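Local coordinates for lipoxygenase (Cyanothece sp., PDB 5EK8), which probably adds molecular oxygen to polyunsaturated fatty acids at a non-heme iron, as a 9R-lipoxygenase that also carries a PLAT domain, at residues 61-66 / 374-379; 69-74 / 117-122; 161-166 / 370-375; 379-384 / 483-488. All blocks are in the same frame, centred on the assembly; numbering follows the deposited sequence.

Interaction 1 of 4, residues 61-66 / 374-379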
# COMPACT_ATOMS: atom_id res chain seq x y z
N PHE A 61 -18.96 8.58 -15.52
CA PHE A 61 -17.60 8.89 -15.06
C PHE A 61 -16.99 9.92 -16.01
O PHE A 61 -17.19 9.84 -17.22
CB PHE A 61 -16.72 7.64 -15.03
CG PHE A 61 -17.05 6.68 -13.92
CD1 PHE A 61 -16.37 6.73 -12.72
CD2 PHE A 61 -18.02 5.71 -14.10
CE1 PHE A 61 -16.66 5.84 -11.71
CE2 PHE A 61 -18.32 4.82 -13.09
CZ PHE A 61 -17.63 4.88 -11.89
N SER A 62 -16.23 10.86 -15.46
CA SER A 62 -15.61 11.89 -16.29
C SER A 62 -14.47 11.33 -17.16
O SER A 62 -14.19 11.86 -18.24
CB SER A 62 -15.08 13.03 -15.43
OG SER A 62 -14.08 12.57 -14.53
N ASP A 63 -13.81 10.26 -16.70
CA ASP A 63 -12.62 9.76 -17.38
C ASP A 63 -12.86 8.58 -18.33
O ASP A 63 -12.19 8.48 -19.35
CB ASP A 63 -11.54 9.37 -16.35
CG ASP A 63 -12.03 8.37 -15.30
OD1 ASP A 63 -11.22 8.03 -14.40
OD2 ASP A 63 -13.20 7.94 -15.36
N THR A 64 -13.80 7.71 -18.00
CA THR A 64 -14.10 6.56 -18.87
C THR A 64 -15.42 6.75 -19.62
O THR A 64 -15.71 6.01 -20.56
CB THR A 64 -14.18 5.24 -18.08
OG1 THR A 64 -15.27 5.29 -17.15
CG2 THR A 64 -12.88 4.99 -17.32
N ASN A 65 -16.20 7.74 -19.20
CA ASN A 65 -17.52 8.00 -19.77
C ASN A 65 -18.45 6.79 -19.68
O ASN A 65 -19.45 6.70 -20.39
CB ASN A 65 -17.40 8.47 -21.22
CG ASN A 65 -16.82 9.87 -21.33
OD1 ASN A 65 -17.08 10.73 -20.49
ND2 ASN A 65 -16.04 10.12 -22.37
N LYS A 66 -18.10 5.86 -18.80
CA LYS A 66 -18.98 4.75 -18.45
C LYS A 66 -20.03 5.25 -17.47
O LYS A 66 -19.81 6.26 -16.81
CB LYS A 66 -18.19 3.58 -17.84
CG LYS A 66 -17.31 2.84 -18.83
CD LYS A 66 -16.81 1.54 -18.22
CE LYS A 66 -15.93 0.78 -19.19
NZ LYS A 66 -15.48 -0.52 -18.62
N CYS A 374 -12.32 -0.67 -6.91
CA CYS A 374 -13.30 -1.08 -5.90
C CYS A 374 -14.25 0.05 -5.55
O CYS A 374 -15.47 -0.09 -5.69
CB CYS A 374 -12.59 -1.57 -4.64
SG CYS A 374 -13.67 -1.77 -3.21
N PHE A 375 -13.70 1.16 -5.09
CA PHE A 375 -14.52 2.29 -4.68
C PHE A 375 -15.23 2.91 -5.87
O PHE A 375 -16.24 3.59 -5.72
CB PHE A 375 -13.68 3.34 -3.95
CG PHE A 375 -13.37 2.98 -2.53
CD1 PHE A 375 -14.29 3.23 -1.52
CD2 PHE A 375 -12.17 2.38 -2.19
CE1 PHE A 375 -14.01 2.90 -0.21
CE2 PHE A 375 -11.89 2.04 -0.89
CZ PHE A 375 -12.81 2.30 0.10
N ARG A 376 -14.71 2.67 -7.07
CA ARG A 376 -15.35 3.16 -8.27
C ARG A 376 -16.63 2.40 -8.59
O ARG A 376 -17.61 3.00 -9.02
CB ARG A 376 -14.40 3.08 -9.47
CG ARG A 376 -13.51 4.28 -9.64
CD ARG A 376 -12.56 4.08 -10.82
NE ARG A 376 -13.24 4.19 -12.10
CZ ARG A 376 -13.23 5.29 -12.86
NH1 ARG A 376 -12.56 6.36 -12.46
NH2 ARG A 376 -13.88 5.31 -14.01
N ASN A 377 -16.62 1.09 -8.37
CA ASN A 377 -17.70 0.26 -8.93
C ASN A 377 -18.50 -0.61 -7.95
O ASN A 377 -19.50 -1.21 -8.35
CB ASN A 377 -17.13 -0.63 -10.03
CG ASN A 377 -16.44 0.16 -11.13
OD1 ASN A 377 -17.10 0.72 -12.00
ND2 ASN A 377 -15.12 0.21 -11.09
N LEU A 378 -18.08 -0.69 -6.70
CA LEU A 378 -18.74 -1.57 -5.74
C LEU A 378 -19.61 -0.82 -4.74
O LEU A 378 -19.09 -0.20 -3.81
CB LEU A 378 -17.71 -2.43 -5.01
CG LEU A 378 -16.92 -3.38 -5.90
CD1 LEU A 378 -15.98 -4.26 -5.08
CD2 LEU A 378 -17.86 -4.23 -6.75
N ARG A 379 -20.92 -0.87 -4.93
CA ARG A 379 -21.87 -0.19 -4.04
C ARG A 379 -22.95 -1.13 -3.50
O ARG A 379 -22.95 -1.47 -2.32
CB ARG A 379 -22.52 0.99 -4.77
CG ARG A 379 -21.77 2.29 -4.59
CD ARG A 379 -22.11 3.29 -5.66
NE ARG A 379 -20.88 3.86 -6.21
CZ ARG A 379 -20.46 3.67 -7.45
NH1 ARG A 379 -19.32 4.22 -7.85
NH2 ARG A 379 -21.18 2.95 -8.30

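Interaction 2 of 4, residues 69-74 / 117-122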
# COMPACT_ATOMS: atom_id res chain seq x y z
N HIS A 69 -22.95 4.00 -11.87
CA HIS A 69 -24.07 3.12 -11.55
C HIS A 69 -24.39 3.01 -10.07
O HIS A 69 -23.49 3.01 -9.23
CB HIS A 69 -23.78 1.73 -12.10
CG HIS A 69 -22.49 1.16 -11.61
ND1 HIS A 69 -21.28 1.42 -12.22
CD2 HIS A 69 -22.21 0.36 -10.56
CE1 HIS A 69 -20.32 0.79 -11.57
NE2 HIS A 69 -20.86 0.14 -10.55
N ASN A 70 -25.68 2.90 -9.77
CA ASN A 70 -26.17 2.59 -8.43
C ASN A 70 -25.62 3.52 -7.35
O ASN A 70 -25.30 3.08 -6.25
CB ASN A 70 -25.84 1.14 -8.07
CG ASN A 70 -26.25 0.15 -9.15
OD1 ASN A 70 -27.03 0.48 -10.04
ND2 ASN A 70 -25.72 -1.06 -9.07
N ILE A 71 -25.49 4.80 -7.68
CA ILE A 71 -24.99 5.76 -6.72
C ILE A 71 -26.13 6.68 -6.28
O ILE A 71 -27.02 7.00 -7.08
CB ILE A 71 -23.81 6.57 -7.29
CG1 ILE A 71 -22.97 7.17 -6.17
CG2 ILE A 71 -24.29 7.64 -8.28
CD1 ILE A 71 -21.56 7.50 -6.58
N GLU A 72 -26.12 7.06 -5.01
CA GLU A 72 -27.23 7.82 -4.45
C GLU A 72 -27.18 9.28 -4.89
O GLU A 72 -26.11 9.89 -4.94
CB GLU A 72 -27.25 7.72 -2.93
CG GLU A 72 -27.76 6.38 -2.41
CD GLU A 72 -27.66 6.25 -0.90
OE1 GLU A 72 -27.87 7.25 -0.19
OE2 GLU A 72 -27.38 5.13 -0.43
N LEU A 73 -28.35 9.81 -5.20
CA LEU A 73 -28.48 11.20 -5.63
C LEU A 73 -29.50 11.91 -4.75
O LEU A 73 -30.55 11.36 -4.43
CB LEU A 73 -28.90 11.27 -7.09
CG LEU A 73 -27.86 11.61 -8.16
CD1 LEU A 73 -26.52 10.96 -7.86
CD2 LEU A 73 -28.39 11.16 -9.51
N GLU A 74 -29.19 13.14 -4.38
CA GLU A 74 -30.12 13.95 -3.61
C GLU A 74 -30.44 15.25 -4.34
O GLU A 74 -29.55 15.95 -4.81
CB GLU A 74 -29.56 14.24 -2.21
CG GLU A 74 -29.36 13.00 -1.34
CD GLU A 74 -28.79 13.32 0.05
OE1 GLU A 74 -28.33 14.46 0.27
OE2 GLU A 74 -28.81 12.42 0.92
N LEU A 117 -28.05 19.18 -7.76
CA LEU A 117 -27.98 17.73 -7.65
C LEU A 117 -26.73 17.28 -6.90
O LEU A 117 -25.62 17.66 -7.26
CB LEU A 117 -28.02 17.09 -9.04
CG LEU A 117 -28.36 15.61 -9.08
CD1 LEU A 117 -29.80 15.38 -8.63
CD2 LEU A 117 -28.12 15.06 -10.48
N ARG A 118 -26.92 16.48 -5.86
CA ARG A 118 -25.78 15.99 -5.09
C ARG A 118 -25.53 14.51 -5.31
O ARG A 118 -26.43 13.68 -5.17
CB ARG A 118 -26.00 16.26 -3.60
CG ARG A 118 -26.18 17.72 -3.25
CD ARG A 118 -26.03 17.97 -1.76
NE ARG A 118 -26.43 19.32 -1.39
CZ ARG A 118 -26.48 19.77 -0.14
NH1 ARG A 118 -26.15 18.97 0.87
NH2 ARG A 118 -26.87 21.01 0.10
N VAL A 119 -24.29 14.19 -5.67
CA VAL A 119 -23.83 12.82 -5.73
C VAL A 119 -23.31 12.45 -4.35
O VAL A 119 -22.42 13.12 -3.80
CB VAL A 119 -22.71 12.63 -6.78
CG1 VAL A 119 -22.35 11.15 -6.90
CG2 VAL A 119 -23.14 13.18 -8.14
N ILE A 120 -23.89 11.38 -3.80
CA ILE A 120 -23.68 10.97 -2.42
C ILE A 120 -22.89 9.66 -2.29
O ILE A 120 -23.25 8.63 -2.85
CB ILE A 120 -25.04 10.80 -1.69
CG1 ILE A 120 -25.86 12.09 -1.80
CG2 ILE A 120 -24.83 10.43 -0.23
CD1 ILE A 120 -25.17 13.29 -1.20
N ASP A 121 -21.81 9.74 -1.52
CA ASP A 121 -20.98 8.60 -1.16
C ASP A 121 -21.47 8.01 0.16
O ASP A 121 -22.29 8.64 0.83
CB ASP A 121 -19.52 9.05 -1.03
CG ASP A 121 -18.54 8.00 -1.48
OD1 ASP A 121 -18.79 6.80 -1.23
OD2 ASP A 121 -17.51 8.38 -2.07
N ASN A 122 -20.98 6.83 0.53
CA ASN A 122 -21.21 6.34 1.90
C ASN A 122 -20.33 5.15 2.31
O ASN A 122 -20.01 4.29 1.50
CB ASN A 122 -22.69 5.97 2.11
CG ASN A 122 -23.07 4.67 1.44
OD1 ASN A 122 -22.93 3.59 2.03
ND2 ASN A 122 -23.58 4.76 0.22

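Interaction 3 of 4, residues 161-166 / 370-375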
# COMPACT_ATOMS: atom_id res chain seq x y z
N PRO A 161 -16.47 13.51 -11.92
CA PRO A 161 -15.11 13.07 -11.59
C PRO A 161 -15.07 12.24 -10.30
O PRO A 161 -14.50 12.67 -9.31
CB PRO A 161 -14.35 14.39 -11.41
CG PRO A 161 -15.39 15.34 -10.94
CD PRO A 161 -16.68 14.94 -11.61
N TYR A 162 -15.69 11.06 -10.34
CA TYR A 162 -15.72 10.19 -9.18
C TYR A 162 -14.57 9.20 -9.19
O TYR A 162 -14.52 8.30 -10.04
CB TYR A 162 -17.06 9.45 -9.11
CG TYR A 162 -17.26 8.69 -7.81
CD1 TYR A 162 -17.18 7.30 -7.78
CD2 TYR A 162 -17.52 9.36 -6.62
CE1 TYR A 162 -17.37 6.60 -6.61
CE2 TYR A 162 -17.71 8.67 -5.43
CZ TYR A 162 -17.63 7.29 -5.43
OH TYR A 162 -17.81 6.58 -4.27
N TRP A 163 -13.65 9.36 -8.24
CA TRP A 163 -12.43 8.55 -8.15
C TRP A 163 -11.71 8.46 -9.48
O TRP A 163 -11.50 7.36 -9.99
CB TRP A 163 -12.76 7.15 -7.63
CG TRP A 163 -12.96 7.10 -6.14
CD1 TRP A 163 -14.02 7.59 -5.44
CD2 TRP A 163 -12.08 6.51 -5.18
NE1 TRP A 163 -13.85 7.35 -4.10
CE2 TRP A 163 -12.67 6.68 -3.91
CE3 TRP A 163 -10.85 5.85 -5.27
CZ2 TRP A 163 -12.07 6.23 -2.74
CZ3 TRP A 163 -10.26 5.39 -4.10
CH2 TRP A 163 -10.87 5.58 -2.85
N PRO A 164 -11.32 9.61 -10.05
CA PRO A 164 -10.72 9.58 -11.38
C PRO A 164 -9.34 8.94 -11.37
O PRO A 164 -8.65 9.00 -10.35
CB PRO A 164 -10.63 11.06 -11.75
CG PRO A 164 -10.50 11.76 -10.44
CD PRO A 164 -11.34 10.97 -9.48
N TYR A 165 -8.96 8.32 -12.49
CA TYR A 165 -7.64 7.73 -12.61
C TYR A 165 -6.60 8.79 -12.95
O TYR A 165 -6.88 9.73 -13.69
CB TYR A 165 -7.63 6.64 -13.68
CG TYR A 165 -8.14 5.30 -13.20
CD1 TYR A 165 -7.33 4.44 -12.50
CD2 TYR A 165 -9.44 4.90 -13.47
CE1 TYR A 165 -7.79 3.21 -12.07
CE2 TYR A 165 -9.91 3.68 -13.04
CZ TYR A 165 -9.08 2.84 -12.33
OH TYR A 165 -9.53 1.61 -11.90
N ASP A 166 -5.40 8.63 -12.39
CA ASP A 166 -4.27 9.50 -12.71
C ASP A 166 -3.72 9.11 -14.08
O ASP A 166 -3.22 8.00 -14.25
CB ASP A 166 -3.19 9.40 -11.64
CG ASP A 166 -2.16 10.52 -11.72
OD1 ASP A 166 -1.50 10.78 -10.70
OD2 ASP A 166 -2.02 11.15 -12.79
N TYR A 370 -6.61 -1.86 -7.18
CA TYR A 370 -7.76 -2.56 -6.66
C TYR A 370 -8.61 -1.63 -5.82
O TYR A 370 -9.83 -1.71 -5.85
CB TYR A 370 -7.34 -3.77 -5.84
CG TYR A 370 -6.72 -4.86 -6.67
CD1 TYR A 370 -7.51 -5.67 -7.50
CD2 TYR A 370 -5.36 -5.09 -6.63
CE1 TYR A 370 -6.94 -6.67 -8.26
CE2 TYR A 370 -4.78 -6.09 -7.38
CZ TYR A 370 -5.58 -6.88 -8.20
OH TYR A 370 -4.99 -7.87 -8.94
N ALA A 371 -7.96 -0.75 -5.06
CA ALA A 371 -8.68 0.24 -4.27
C ALA A 371 -9.54 1.13 -5.16
O ALA A 371 -10.76 1.19 -5.01
CB ALA A 371 -7.72 1.08 -3.45
N VAL A 372 -8.88 1.82 -6.09
CA VAL A 372 -9.57 2.73 -6.99
C VAL A 372 -10.73 2.05 -7.72
O VAL A 372 -11.85 2.56 -7.70
CB VAL A 372 -8.61 3.33 -8.03
CG1 VAL A 372 -9.37 4.22 -9.00
CG2 VAL A 372 -7.50 4.12 -7.33
N ALA A 373 -10.46 0.91 -8.34
CA ALA A 373 -11.51 0.17 -9.03
C ALA A 373 -12.67 -0.17 -8.09
O ALA A 373 -13.85 0.02 -8.43
CB ALA A 373 -10.95 -1.10 -9.64
N CYS A 374 -12.32 -0.67 -6.91
CA CYS A 374 -13.30 -1.08 -5.90
C CYS A 374 -14.25 0.05 -5.55
O CYS A 374 -15.47 -0.09 -5.69
CB CYS A 374 -12.59 -1.57 -4.64
SG CYS A 374 -13.67 -1.77 -3.21
N PHE A 375 -13.70 1.16 -5.09
CA PHE A 375 -14.52 2.29 -4.68
C PHE A 375 -15.23 2.91 -5.87
O PHE A 375 -16.24 3.59 -5.72
CB PHE A 375 -13.68 3.34 -3.95
CG PHE A 375 -13.37 2.98 -2.53
CD1 PHE A 375 -14.29 3.23 -1.52
CD2 PHE A 375 -12.17 2.38 -2.19
CE1 PHE A 375 -14.01 2.90 -0.21
CE2 PHE A 375 -11.89 2.04 -0.89
CZ PHE A 375 -12.81 2.30 0.10

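Interaction 4 of 4, residues 379-384 / 483-488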
# COMPACT_ATOMS: atom_id res chain seq x y z
N ARG A 379 -20.92 -0.87 -4.93
CA ARG A 379 -21.87 -0.19 -4.04
C ARG A 379 -22.95 -1.13 -3.50
O ARG A 379 -22.95 -1.47 -2.32
CB ARG A 379 -22.52 0.99 -4.77
CG ARG A 379 -21.77 2.29 -4.59
CD ARG A 379 -22.11 3.29 -5.66
NE ARG A 379 -20.88 3.86 -6.21
CZ ARG A 379 -20.46 3.67 -7.45
NH1 ARG A 379 -19.32 4.22 -7.85
NH2 ARG A 379 -21.18 2.95 -8.30
N LYS A 380 -23.88 -1.53 -4.37
CA LYS A 380 -24.96 -2.43 -3.97
C LYS A 380 -24.48 -3.86 -3.72
O LYS A 380 -25.08 -4.60 -2.94
CB LYS A 380 -26.07 -2.45 -5.03
CG LYS A 380 -26.92 -1.19 -5.06
CD LYS A 380 -28.26 -1.48 -5.73
CE LYS A 380 -29.16 -0.25 -5.73
NZ LYS A 380 -30.53 -0.57 -6.20
N ASN A 381 -23.39 -4.24 -4.38
CA ASN A 381 -22.87 -5.59 -4.27
C ASN A 381 -22.13 -5.83 -2.95
O ASN A 381 -21.17 -5.13 -2.63
CB ASN A 381 -21.95 -5.90 -5.46
CG ASN A 381 -21.74 -7.38 -5.67
OD1 ASN A 381 -21.32 -8.10 -4.76
ND2 ASN A 381 -22.07 -7.86 -6.87
N PRO A 382 -22.58 -6.84 -2.19
CA PRO A 382 -22.04 -7.23 -0.88
C PRO A 382 -20.52 -7.35 -0.84
O PRO A 382 -19.93 -7.15 0.22
CB PRO A 382 -22.68 -8.61 -0.63
CG PRO A 382 -23.58 -8.88 -1.80
CD PRO A 382 -23.80 -7.59 -2.51
N ILE A 383 -19.90 -7.65 -1.98
CA ILE A 383 -18.44 -7.76 -2.05
C ILE A 383 -17.77 -6.45 -1.62
O ILE A 383 -16.66 -6.45 -1.07
CB ILE A 383 -17.99 -8.17 -3.46
CG1 ILE A 383 -18.42 -9.61 -3.75
CG2 ILE A 383 -16.48 -8.07 -3.61
CD1 ILE A 383 -17.80 -10.61 -2.81
N ARG A 384 -18.46 -5.34 -1.84
CA ARG A 384 -18.03 -4.04 -1.31
C ARG A 384 -17.74 -4.13 0.18
O ARG A 384 -16.63 -3.81 0.63
CB ARG A 384 -19.10 -2.98 -1.56
CG ARG A 384 -18.89 -1.72 -0.75
CD ARG A 384 -20.22 -1.11 -0.33
NE ARG A 384 -20.11 0.33 -0.12
CZ ARG A 384 -21.15 1.15 -0.06
NH1 ARG A 384 -20.97 2.45 0.12
NH2 ARG A 384 -22.38 0.66 -0.18
N VAL A 483 -23.29 -7.02 -12.19
CA VAL A 483 -22.88 -5.97 -13.12
C VAL A 483 -21.78 -5.11 -12.51
O VAL A 483 -20.84 -4.70 -13.20
CB VAL A 483 -24.09 -5.10 -13.52
CG1 VAL A 483 -23.63 -3.83 -14.23
CG2 VAL A 483 -25.05 -5.90 -14.39
N GLU A 484 -21.90 -4.86 -11.21
CA GLU A 484 -20.88 -4.12 -10.48
C GLU A 484 -19.55 -4.86 -10.54
O GLU A 484 -18.50 -4.25 -10.75
CB GLU A 484 -21.30 -3.89 -9.02
CG GLU A 484 -22.48 -2.94 -8.87
CD GLU A 484 -22.64 -2.41 -7.45
OE1 GLU A 484 -21.93 -2.89 -6.55
OE2 GLU A 484 -23.48 -1.50 -7.25
N ILE A 485 -19.59 -6.18 -10.38
CA ILE A 485 -18.37 -6.98 -10.48
C ILE A 485 -17.77 -6.87 -11.87
O ILE A 485 -16.54 -6.82 -12.02
CB ILE A 485 -18.64 -8.47 -10.16
CG1 ILE A 485 -19.22 -8.61 -8.75
CG2 ILE A 485 -17.35 -9.27 -10.31
CD1 ILE A 485 -18.37 -7.97 -7.66
N ARG A 486 -18.62 -6.82 -12.89
CA ARG A 486 -18.11 -6.67 -14.25
C ARG A 486 -17.43 -5.32 -14.46
O ARG A 486 -16.34 -5.26 -15.02
CB ARG A 486 -19.23 -6.85 -15.29
CG ARG A 486 -18.71 -6.80 -16.72
CD ARG A 486 -19.79 -7.10 -17.75
NE ARG A 486 -19.21 -7.14 -19.09
CZ ARG A 486 -19.85 -7.57 -20.18
NH1 ARG A 486 -21.10 -8.00 -20.09
NH2 ARG A 486 -19.24 -7.57 -21.35
N ARG A 487 -18.07 -4.25 -14.00
CA ARG A 487 -17.48 -2.91 -14.14
C ARG A 487 -16.16 -2.81 -13.38
O ARG A 487 -15.21 -2.18 -13.83
CB ARG A 487 -18.46 -1.84 -13.66
CG ARG A 487 -19.70 -1.74 -14.52
CD ARG A 487 -19.33 -1.41 -15.96
NE ARG A 487 -20.47 -1.56 -16.86
CZ ARG A 487 -20.73 -2.67 -17.55
NH1 ARG A 487 -19.92 -3.71 -17.45
NH2 ARG A 487 -21.79 -2.72 -18.34
N PHE A 488 -16.13 -3.45 -12.21
CA PHE A 488 -14.95 -3.59 -11.38
C PHE A 488 -13.80 -4.24 -12.16
O PHE A 488 -12.70 -3.69 -12.29
CB PHE A 488 -15.31 -4.41 -10.13
CG PHE A 488 -14.16 -4.72 -9.21
CD1 PHE A 488 -13.49 -3.71 -8.55
CD2 PHE A 488 -13.79 -6.03 -8.97
CE1 PHE A 488 -12.44 -4.00 -7.68
CE2 PHE A 488 -12.75 -6.33 -8.11
CZ PHE A 488 -12.07 -5.32 -7.46

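Interaction 1 of 4, residues 61-66 / 374-379
Two torsions aim Asp63 and Arg376 at each other. Asp63 holds CG between its backbone N and carbonyl carbon (chi1 55°), while the Arg376 chain bends at chi3 (73°), which turns NE out of the line of the preceding carbons. Carboxylate and guanidinium then meet tip to tip, in an end-on grip with one nitrogen for each oxygen. Arg376 NH2 donates to Asp63 OD2 at 3.0 Å, with the acceptor close to the guanidinium plane. Arg376 NH1 reaches Asp63 OD1 at 2.9 Å on its syn lone pair, although that oxygen stands out of the guanidinium plane.

Phe61 lies against one face of the same guanidinium, the two planes only 20° apart, and its CD1 sits 3.1 Å from Arg376 NH2, offset toward the rim. Thr64 OG1 lies at the guanidinium edge, 3.4 Å from Arg376 NH2 but at too poor an angle to bond. Beyond the two segments, Arg376 NE is salt-bridged to Asp491 of helix 482-495 and NH1 also bonds Trp163 O; Asp63 OD1 takes a further bond from Tyr165 N.

The turn after strand 53-61 of the beta domain is thus fastened to the C-terminal end of helix 337-377, whose earlier residues His359 and His364 bind the iron. Acidic groups from the beta-domain loop (Asp63) and from helix 482-495 (Asp491) converge on one guanidinium and probably compensate its buried positive charge.

Interaction 2 of 4, residues 69-74 / 117-122
Ile71 meets strand 117-122 first: its CG1, anti to the backbone N (chi1 -158°), packs on Ile120 O, and CD1 comes to 3.7 Å from Val119 CG1, the two side chains crossing at about a right angle. At Glu72 the backbone carbonyl takes over, Glu72 O accepting from Ile120 N at 2.9 Å. Glu72 CB lies 4.0 Å from Ile120 CB.

Leu73 forms an antiparallel non-hydrogen-bonded pair with Val119. Its CA makes a CH···O contact with Arg118 O at 3.3 Å, and the branches divide the work: CD2 touches Leu117 CD2, CD1 faces Val119 CG2. Strands 72-79 and 115-126 are the central neighbours of a four-stranded antiparallel sheet in the beta domain, consistent with the PLAT fold; the N-to-C directions of strands 72-74 and 117-122 make an angle of 147°. Phe98 and Ile100 of strand 97-102 pack against Leu73 too.

Glu74 and Arg118 form an antiparallel hydrogen-bonded pair, bonded in both directions: Glu74 N to Arg118 O at 2.9 Å, and Arg118 N to Glu74 O at 2.9 Å. On the face shared with Ile120, Glu74 CG lies 3.6 Å from Ile120 CG1. Glu74 OE1 bonds Trp76 NE1, whereas the Arg118 guanidinium pairs with Glu116 and makes a cation-pi contact with Trp76.

Interaction 3 of 4, residues 161-166 / 370-375
Trp163 and Tyr165 lean on one side of helix 337-377 through Phe375 and Val372, where the chain leaving strand 152-160 of the beta domain passes along the long iron-bearing helix of the lipoxygenase catalytic domain. The contact lies outside the iron site: the side chain of Ala371 is about 14 Å from the bound iron(II) ion.

The aromatic pairing is one of near-parallel planes, 5° apart, between the six-membered ring of Trp163 and the Phe375 ring. With centroids 4.7 Å apart the rings are offset, so that they barely overlap. What fills the centre of the indole face instead is a CH-pi contact, Phe375 CB standing 3.5 Å from the centroid of the Trp163 six-membered ring and 13° off its normal. In a second CH-pi contact, chi1 of 177° sets Val372 CG1 anti to the backbone N and so over one face of Tyr165, 3.9 Å from the ring centroid and nearer the CE1-CZ side.

Van der Waals contacts extend these: Trp163 CE3 is 3.8 Å from Val372 CA, and Tyr165 OH brushes Ala373 CB at 3.8 Å. Tyr165 also stacks on His495 of helix 482-495.

Polar bonds between the two segments are lacking. The flat Tyr162 ring carries Trp163 CD1 over its centre, and its edge presents CE1 to Phe375 O at 3.3 Å.

Interaction 4 of 4, residues 379-384 / 483-488
Glu484 lays its carboxylate against three consecutive backbone N-H groups of the turn after helix 337-377. Its CG is anti to the carbonyl carbon (chi1 -68°), and the chain is extended beyond that atom. OE1 accepts from Arg379 N at 2.8 Å and from Asn381 N at 2.9 Å. These two donors approach from opposite faces of the carboxylate plane, 40° and 53° out of it. OE2 takes Lys380 N at 2.9 Å on the syn side, only slightly out of plane. Asn70 ND2, from the beta domain, is a second donor to OE2, and these four bonds probably favour the ionised acid.

Asn381 packs beside the carboxylate and onto Ile485. Its CB sits 3.2 Å from Glu484 OE1, while ND2 lies 3.5 Å from Ile485 CG1, the Asn381 and Ile485 side chains crossing at about a right angle; ND2 itself bonds Glu481 O. Ile485 CD1 continues onto Ile383 CB at 4.2 Å.

The other end of the Asn381 amide is spent on the helix start: OD1 accepts from Ile383 N at 3.2 Å, in the carbonyl plane and on a lone pair. This is a side-chain capping bond at the N-terminus of helix 383-391, which follows the short connection 378-382 after helix 337-377 in the helical catalytic domain.

Overall arrangement
Interactions 2, 3 and 4 are buried contacts, whereas interaction 1 is only partly buried, but burial alone does not set their chemistry. Interaction 1, loop to helix end, relies on a salt bridge; interaction 3, loop to helix side, on aromatic and CH-pi packing; interaction 4, turn to helix, on a carboxylate holding backbone N-H groups; and interaction 2 on strand pairing inside the beta domain. Interactions 1 and 3 end on the same helix, 337-377, with centres about 7 Å apart; interaction 4 holds the turn that follows it. Polar links tie them together: Trp163 to Arg376, His69 to Asn377, and Asn70 to Glu484. Thus 61-66, 161-166 and the residues before strand 72-79 meet one corner of the helical domain.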